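Local coordinates for protein glycosyltransferase (Streptomyces halstedii, PDB 3WAD) that belongs to the GT-B glycosyltransferases, built from two parallel-sheet domains of the erythromycin CIII-like family, at residues E85-W89 with Q90-D94; A207-P210 with P211-F215. One frame throughout, in Å; residues are numbered along the deposited sequence.

Contact 1 of 2, residues E85-W89 with Q90-D94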
ATOM      1  N   GLU B  85      10.634  12.157  41.382  1.00 26.91           N
ATOM      2  CA  GLU B  85      11.020  11.385  42.613  1.00 27.08           C
ATOM      3  C   GLU B  85      10.948   9.893  42.427  1.00 26.87           C
ATOM      4  O   GLU B  85      11.618   9.173  43.141  1.00 28.72           O
ATOM      5  CB  GLU B  85      10.183  11.727  43.839  1.00 25.45           C
ATOM      6  CG  GLU B  85       8.668  11.448  43.739  1.00 28.48           C
ATOM      7  CD  GLU B  85       7.950  12.529  42.949  1.00 32.77           C
ATOM      8  OE1 GLU B  85       8.598  13.291  42.149  1.00 35.87           O
ATOM      9  OE2 GLU B  85       6.734  12.635  43.132  1.00 39.23           O
ATOM     10  N   LYS B  86      10.140   9.430  41.496  1.00 26.33           N
ATOM     11  CA  LYS B  86      10.017   7.996  41.226  1.00 28.50           C
ATOM     12  C   LYS B  86      11.087   7.523  40.255  1.00 28.53           C
ATOM     13  O   LYS B  86      11.340   6.346  40.108  1.00 30.09           O
ATOM     14  CB  LYS B  86       8.676   7.716  40.567  1.00 28.53           C
ATOM     15  CG  LYS B  86       7.472   8.257  41.301  1.00 32.39           C
ATOM     16  CD  LYS B  86       7.237   7.343  42.478  1.00 32.52           C
ATOM     17  CE  LYS B  86       5.814   7.077  42.699  1.00 35.85           C
ATOM     18  NZ  LYS B  86       5.633   6.708  44.173  1.00 36.15           N
ATOM     19  N   LEU B  87      11.715   8.452  39.572  1.00 30.29           N
ATOM     20  CA  LEU B  87      12.705   8.139  38.508  1.00 30.59           C
ATOM     21  C   LEU B  87      14.123   7.985  39.082  1.00 30.54           C
ATOM     22  O   LEU B  87      15.063   8.665  38.692  1.00 31.41           O
ATOM     23  CB  LEU B  87      12.628   9.195  37.378  1.00 30.90           C
ATOM     24  CG  LEU B  87      11.324   9.115  36.563  1.00 30.43           C
ATOM     25  CD1 LEU B  87      11.269  10.153  35.502  1.00 26.30           C
ATOM     26  CD2 LEU B  87      11.144   7.668  35.985  1.00 31.22           C
ATOM     27  N   THR B  88      14.274   7.053  39.985  1.00 30.38           N
ATOM     28  CA  THR B  88      15.581   6.732  40.557  1.00 30.03           C
ATOM     29  C   THR B  88      16.284   5.687  39.682  1.00 29.66           C
ATOM     30  O   THR B  88      15.620   5.003  38.902  1.00 27.14           O
ATOM     31  CB  THR B  88      15.393   6.044  41.902  1.00 30.94           C
ATOM     32  OG1 THR B  88      14.679   4.838  41.669  1.00 31.73           O
ATOM     33  CG2 THR B  88      14.517   6.920  42.871  1.00 32.93           C
ATOM     34  N   TRP B  89      17.613   5.558  39.839  1.00 28.97           N
ATOM     35  CA  TRP B  89      18.395   4.499  39.219  1.00 28.09           C
ATOM     36  C   TRP B  89      17.732   3.114  39.488  1.00 29.27           C
ATOM     37  O   TRP B  89      17.547   2.330  38.529  1.00 26.85           O
ATOM     38  CB  TRP B  89      19.827   4.486  39.746  1.00 28.40           C
ATOM     39  CG  TRP B  89      20.705   3.484  38.978  1.00 26.84           C
ATOM     40  CD1 TRP B  89      21.404   3.716  37.799  1.00 24.64           C
ATOM     41  CD2 TRP B  89      20.923   2.114  39.314  1.00 28.02           C
ATOM     42  NE1 TRP B  89      22.055   2.566  37.401  1.00 25.22           N
ATOM     43  CE2 TRP B  89      21.783   1.569  38.315  1.00 25.85           C
ATOM     44  CE3 TRP B  89      20.485   1.279  40.379  1.00 28.43           C
ATOM     45  CZ2 TRP B  89      22.202   0.237  38.342  1.00 28.30           C
ATOM     46  CZ3 TRP B  89      20.903  -0.044  40.397  1.00 28.04           C
ATOM     47  CH2 TRP B  89      21.761  -0.550  39.401  1.00 30.39           C
ATOM     48  N   GLN B  90      17.323   2.821  40.746  1.00 27.96           N
ATOM     49  CA  GLN B  90      16.762   1.513  41.040  1.00 26.96           C
ATOM     50  C   GLN B  90      15.437   1.236  40.286  1.00 27.60           C
ATOM     51  O   GLN B  90      15.187   0.111  39.796  1.00 25.49           O
ATOM     52  CB  GLN B  90      16.478   1.333  42.532  1.00 28.43           C
ATOM     53  CG  GLN B  90      16.297  -0.158  42.929  1.00 30.53           C
ATOM     54  CD  GLN B  90      17.506  -1.066  42.487  1.00 36.12           C
ATOM     55  OE1 GLN B  90      18.668  -0.820  42.876  1.00 38.19           O
ATOM     56  NE2 GLN B  90      17.229  -2.086  41.631  1.00 36.63           N
ATOM     57  N   TYR B  91      14.580   2.235  40.242  1.00 26.55           N
ATOM     58  CA  TYR B  91      13.314   2.105  39.512  1.00 27.39           C
ATOM     59  C   TYR B  91      13.506   1.840  38.021  1.00 27.82           C
ATOM     60  O   TYR B  91      12.890   0.942  37.479  1.00 27.64           O
ATOM     61  CB  TYR B  91      12.491   3.378  39.662  1.00 27.03           C
ATOM     62  CG  TYR B  91      11.135   3.322  38.914  1.00 26.76           C
ATOM     63  CD1 TYR B  91      10.056   2.595  39.418  1.00 29.43           C
ATOM     64  CD2 TYR B  91      10.974   3.976  37.712  1.00 27.25           C
ATOM     65  CE1 TYR B  91       8.815   2.557  38.746  1.00 29.06           C
ATOM     66  CE2 TYR B  91       9.748   3.970  37.023  1.00 26.06           C
ATOM     67  CZ  TYR B  91       8.674   3.255  37.546  1.00 29.23           C
ATOM     68  OH  TYR B  91       7.492   3.230  36.855  1.00 25.68           O
ATOM     69  N   ILE B  92      14.333   2.650  37.352  1.00 28.17           N
ATOM     70  CA  ILE B  92      14.552   2.498  35.902  1.00 28.30           C
ATOM     71  C   ILE B  92      15.273   1.154  35.572  1.00 28.88           C
ATOM     72  O   ILE B  92      14.890   0.391  34.640  1.00 29.01           O
ATOM     73  CB  ILE B  92      15.283   3.724  35.389  1.00 28.48           C
ATOM     74  CG1 ILE B  92      14.350   4.904  35.549  1.00 28.47           C
ATOM     75  CG2 ILE B  92      15.703   3.545  33.893  1.00 26.19           C
ATOM     76  CD1 ILE B  92      14.980   6.202  35.127  1.00 28.55           C
ATOM     77  N   HIS B  93      16.248   0.815  36.408  1.00 28.75           N
ATOM     78  CA  HIS B  93      16.835  -0.504  36.420  1.00 29.13           C
ATOM     79  C   HIS B  93      15.790  -1.626  36.411  1.00 30.22           C
ATOM     80  O   HIS B  93      15.864  -2.584  35.594  1.00 28.72           O
ATOM     81  CB  HIS B  93      17.737  -0.647  37.643  1.00 28.66           C
ATOM     82  CG  HIS B  93      18.293  -2.017  37.798  1.00 27.84           C
ATOM     83  ND1 HIS B  93      17.539  -3.058  38.284  1.00 26.07           N
ATOM     84  CD2 HIS B  93      19.514  -2.531  37.509  1.00 27.22           C
ATOM     85  CE1 HIS B  93      18.269  -4.161  38.293  1.00 26.85           C
ATOM     86  NE2 HIS B  93      19.472  -3.868  37.832  1.00 28.38           N
ATOM     87  N   ASP B  94      14.836  -1.538  37.332  1.00 29.78           N
ATOM     88  CA  ASP B  94      13.838  -2.595  37.427  1.00 30.76           C
ATOM     89  C   ASP B  94      12.827  -2.530  36.283  1.00 28.81           C
ATOM     90  O   ASP B  94      12.354  -3.558  35.881  1.00 28.28           O
ATOM     91  CB  ASP B  94      13.120  -2.645  38.769  1.00 30.43           C
ATOM     92  CG  ASP B  94      14.077  -2.867  39.964  1.00 37.14           C
ATOM     93  OD1 ASP B  94      15.231  -3.367  39.791  1.00 35.69           O
ATOM     94  OD2 ASP B  94      13.632  -2.536  41.110  1.00 38.41           O
TER
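The side chain of Thr88 caps the N-terminus of helix 89-106, a local contact where the loop that follows strand 49-52 turns into the first turn of that helix. Thr88 OG1 accepts from Tyr91 N at 3.0 Å. The bond is nearly straight, with an N-H...O angle of 164°. Placing OG1 between the backbone N and the carbonyl carbon (chi1 62°) brings the hydroxyl across to this amide. Behind it the backbone settles into helical bonding, with Ile92 N giving to Thr88 O and His93 N giving to Trp89 O.

This is a classic N-cap, in which a side-chain oxygen takes up an amide of the first turn. Before it, Leu87 is the centre of an inverse gamma turn. Its CD2 lies 4.1 Å from Tyr91 CD2 and 4.2 Å from Ile92 CD1. Tyr91 OH is hydrogen-bonded to Thr78 O.

His93 CB sits over one face of the six-membered ring of Trp89, as a CH-pi contact. The two rings meet obliquely, with planes at 37° and His93 CD2 3.5 Å from Trp89 CH2. Gln90 OE1 lies in the plane of the indole at its edge, 3.4 Å from Trp89 CZ3, and the amide stands almost upright to the ring. The other end of that amide, Gln90 NE2, gives to Asp94 OD1. His93 ND1 also gives to Asp94 OD1, at 2.8 Å. Both donors reach this oxygen from the same face of the carboxylate. The bond from His93 ND1 lies near the imidazole plane and should limit the ring's rotation. Phe164 of helix 156-168 stacks on the Trp89 ring, and Thr168 OG1 is hydrogen-bonded to its NE1.

Contact 2 of 2, residues A207-P210 with P211-F215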
ATOM      1  N   ALA B 207      10.911   9.590  14.502  1.00 24.74           N
ATOM      2  CA  ALA B 207       9.759   9.974  15.344  1.00 23.68           C
ATOM      3  C   ALA B 207       8.464  10.060  14.566  1.00 24.20           C
ATOM      4  O   ALA B 207       8.478  10.529  13.396  1.00 25.16           O
ATOM      5  CB  ALA B 207      10.078  11.348  16.025  1.00 22.39           C
ATOM      6  N   VAL B 208       7.320   9.683  15.177  1.00 22.71           N
ATOM      7  CA  VAL B 208       6.064   9.888  14.484  1.00 22.61           C
ATOM      8  C   VAL B 208       5.248  11.040  15.096  1.00 23.79           C
ATOM      9  O   VAL B 208       4.291  11.507  14.505  1.00 24.54           O
ATOM     10  CB  VAL B 208       5.215   8.603  14.505  1.00 22.67           C
ATOM     11  CG1 VAL B 208       5.873   7.499  13.649  1.00 22.19           C
ATOM     12  CG2 VAL B 208       4.962   8.133  15.962  1.00 21.07           C
ATOM     13  N   ALA B 209       5.574  11.417  16.312  1.00 21.90           N
ATOM     14  CA  ALA B 209       4.912  12.518  17.014  1.00 23.54           C
ATOM     15  C   ALA B 209       5.656  13.842  16.580  1.00 25.55           C
ATOM     16  O   ALA B 209       6.890  13.820  16.373  1.00 24.08           O
ATOM     17  CB  ALA B 209       5.036  12.305  18.541  1.00 22.77           C
ATOM     18  N   PRO B 210       4.898  14.949  16.417  1.00 26.27           N
ATOM     19  CA  PRO B 210       5.473  16.295  16.156  1.00 27.89           C
ATOM     20  C   PRO B 210       6.438  16.759  17.224  1.00 28.37           C
ATOM     21  O   PRO B 210       6.257  16.445  18.412  1.00 27.95           O
ATOM     22  CB  PRO B 210       4.270  17.208  16.101  1.00 28.64           C
ATOM     23  CG  PRO B 210       3.033  16.289  15.896  1.00 28.05           C
ATOM     24  CD  PRO B 210       3.418  14.970  16.487  1.00 25.72           C
ATOM     25  N   PRO B 211       7.538  17.437  16.785  1.00 28.57           N
ATOM     26  CA  PRO B 211       8.620  17.844  17.682  1.00 27.78           C
ATOM     27  C   PRO B 211       8.064  18.638  18.844  1.00 25.60           C
ATOM     28  O   PRO B 211       8.511  18.466  19.948  1.00 25.88           O
ATOM     29  CB  PRO B 211       9.492  18.768  16.793  1.00 28.60           C
ATOM     30  CG  PRO B 211       9.440  18.081  15.416  1.00 28.70           C
ATOM     31  CD  PRO B 211       7.880  17.699  15.373  1.00 29.64           C
ATOM     32  N   TRP B 212       7.061  19.445  18.625  1.00 26.97           N
ATOM     33  CA  TRP B 212       6.552  20.322  19.757  1.00 29.38           C
ATOM     34  C   TRP B 212       5.985  19.543  20.948  1.00 30.39           C
ATOM     35  O   TRP B 212       5.860  20.101  21.987  1.00 29.68           O
ATOM     36  CB  TRP B 212       5.533  21.350  19.286  1.00 29.53           C
ATOM     37  CG  TRP B 212       4.217  20.782  18.781  1.00 30.31           C
ATOM     38  CD1 TRP B 212       3.893  20.529  17.471  1.00 34.14           C
ATOM     39  CD2 TRP B 212       3.059  20.476  19.545  1.00 32.40           C
ATOM     40  NE1 TRP B 212       2.610  20.054  17.386  1.00 35.33           N
ATOM     41  CE2 TRP B 212       2.072  20.001  18.636  1.00 33.56           C
ATOM     42  CE3 TRP B 212       2.752  20.517  20.936  1.00 33.82           C
ATOM     43  CZ2 TRP B 212       0.787  19.562  19.058  1.00 33.06           C
ATOM     44  CZ3 TRP B 212       1.490  20.087  21.347  1.00 33.06           C
ATOM     45  CH2 TRP B 212       0.506  19.644  20.396  1.00 33.22           C
ATOM     46  N   MET B 213       5.625  18.274  20.787  1.00 30.90           N
ATOM     47  CA  MET B 213       5.068  17.537  21.903  1.00 31.58           C
ATOM     48  C   MET B 213       6.007  16.418  22.334  1.00 32.07           C
ATOM     49  O   MET B 213       5.686  15.681  23.252  1.00 31.82           O
ATOM     50  CB  MET B 213       3.653  16.965  21.609  1.00 31.05           C
ATOM     51  CG  MET B 213       3.610  16.058  20.369  1.00 32.42           C
ATOM     52  SD  MET B 213       2.102  14.996  20.242  1.00 32.38           S
ATOM     53  CE  MET B 213       2.680  13.690  21.212  1.00 32.43           C
ATOM     54  N   SER B 214       7.164  16.279  21.684  1.00 33.79           N
ATOM     55  CA  SER B 214       8.076  15.184  22.025  1.00 34.26           C
ATOM     56  C   SER B 214       8.917  15.471  23.274  1.00 34.09           C
ATOM     57  O   SER B 214       9.087  16.643  23.633  1.00 33.49           O
ATOM     58  CB  SER B 214       8.991  14.873  20.878  1.00 34.58           C
ATOM     59  OG  SER B 214       8.209  14.427  19.756  1.00 40.34           O
ATOM     60  N   PHE B 215       9.424  14.413  23.926  1.00 32.57           N
ATOM     61  CA  PHE B 215      10.419  14.590  24.992  1.00 33.78           C
ATOM     62  C   PHE B 215      11.741  15.137  24.433  1.00 34.82           C
ATOM     63  O   PHE B 215      12.059  14.838  23.288  1.00 33.75           O
ATOM     64  CB  PHE B 215      10.711  13.272  25.701  1.00 32.59           C
ATOM     65  CG  PHE B 215       9.508  12.624  26.265  1.00 32.69           C
ATOM     66  CD1 PHE B 215       8.574  13.377  26.988  1.00 30.79           C
ATOM     67  CD2 PHE B 215       9.306  11.233  26.083  1.00 29.54           C
ATOM     68  CE1 PHE B 215       7.436  12.748  27.529  1.00 32.97           C
ATOM     69  CE2 PHE B 215       8.189  10.568  26.616  1.00 31.11           C
ATOM     70  CZ  PHE B 215       7.228  11.313  27.361  1.00 32.18           C
TER
HETATM   71  O   HOH W   1       9.475  14.722  16.797  1.00 36.70           O
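Pro211 follows Pro210 directly and opens a short 3-10 segment, 211-213, in the loop between strands 204-206 and 221-222. Its ring carbon CD lies 3.7 Å from Pro210 CB, so the two pyrrolidines adjoin at the start of the turn.

Trp212 lies alongside Pro210, the two side chains pointing the same way. The pyrrole part of the indole does the touching: NE1 is 3.5 Å from Pro210 CB, and CD1 is almost as near. The approach is oblique to the ring. A chi1 of 66° sets the indole against the proline. Arg356 makes a cation-pi contact with this indole.

Met213 N gives to Pro210 O three residues back, the bond of a 3-10 turn, at 3.1 Å and with an N-H...O angle of 162°. The donor stands above the carbonyl plane. The thioether meets the proline and the alanine at different atoms. SD lies 4.0 Å from Pro210 CD, while the bend at chi3 (-86°) carries the methyl CE to Ala209 CB, 3.8 Å away. Met213 CB also rests over one face of the neighbouring indole. Val349 and Arg352 of helix 346-355 touch the methionine, so the loop meets the C-terminal domain across the interdomain region of the GT-B fold.

Ser214 brings its hydroxyl back to the first segment. OG is 3.1 Å from Pro210 O, but whether its proton goes there is not settled. A water lies 3.2 Å from Ser214 OG and gives to Ala209 O at 2.8 Å.

The chemistry is thus divided: carbon and sulfur pack round Pro210 and Ala209, while the two carbonyls find polar partners in a backbone N-H and a water. Pro210 has no N-H of its own, so its backbone can enter this turn only as an acceptor.

Overall arrangement
Contacts 1 and 2 follow one another along the chain, both in the N-terminal half. Their centres are 24 Å apart and their nearest atoms about 9 Å apart, so they do not touch. Contact 1 is peripheral, its centre about 25 Å from the centre of the chain. The centre of contact 2 lies about 12 Å from it, beside helices 323-332, 346-355 and 384-397 of the C-terminal half, so it belongs to the junction of the two GT-B domains. Arg159 of helix 156-168 relates the two sites: Leu87 of contact 1 touches it, and Phe215 of contact 2 makes a cation-pi contact with it.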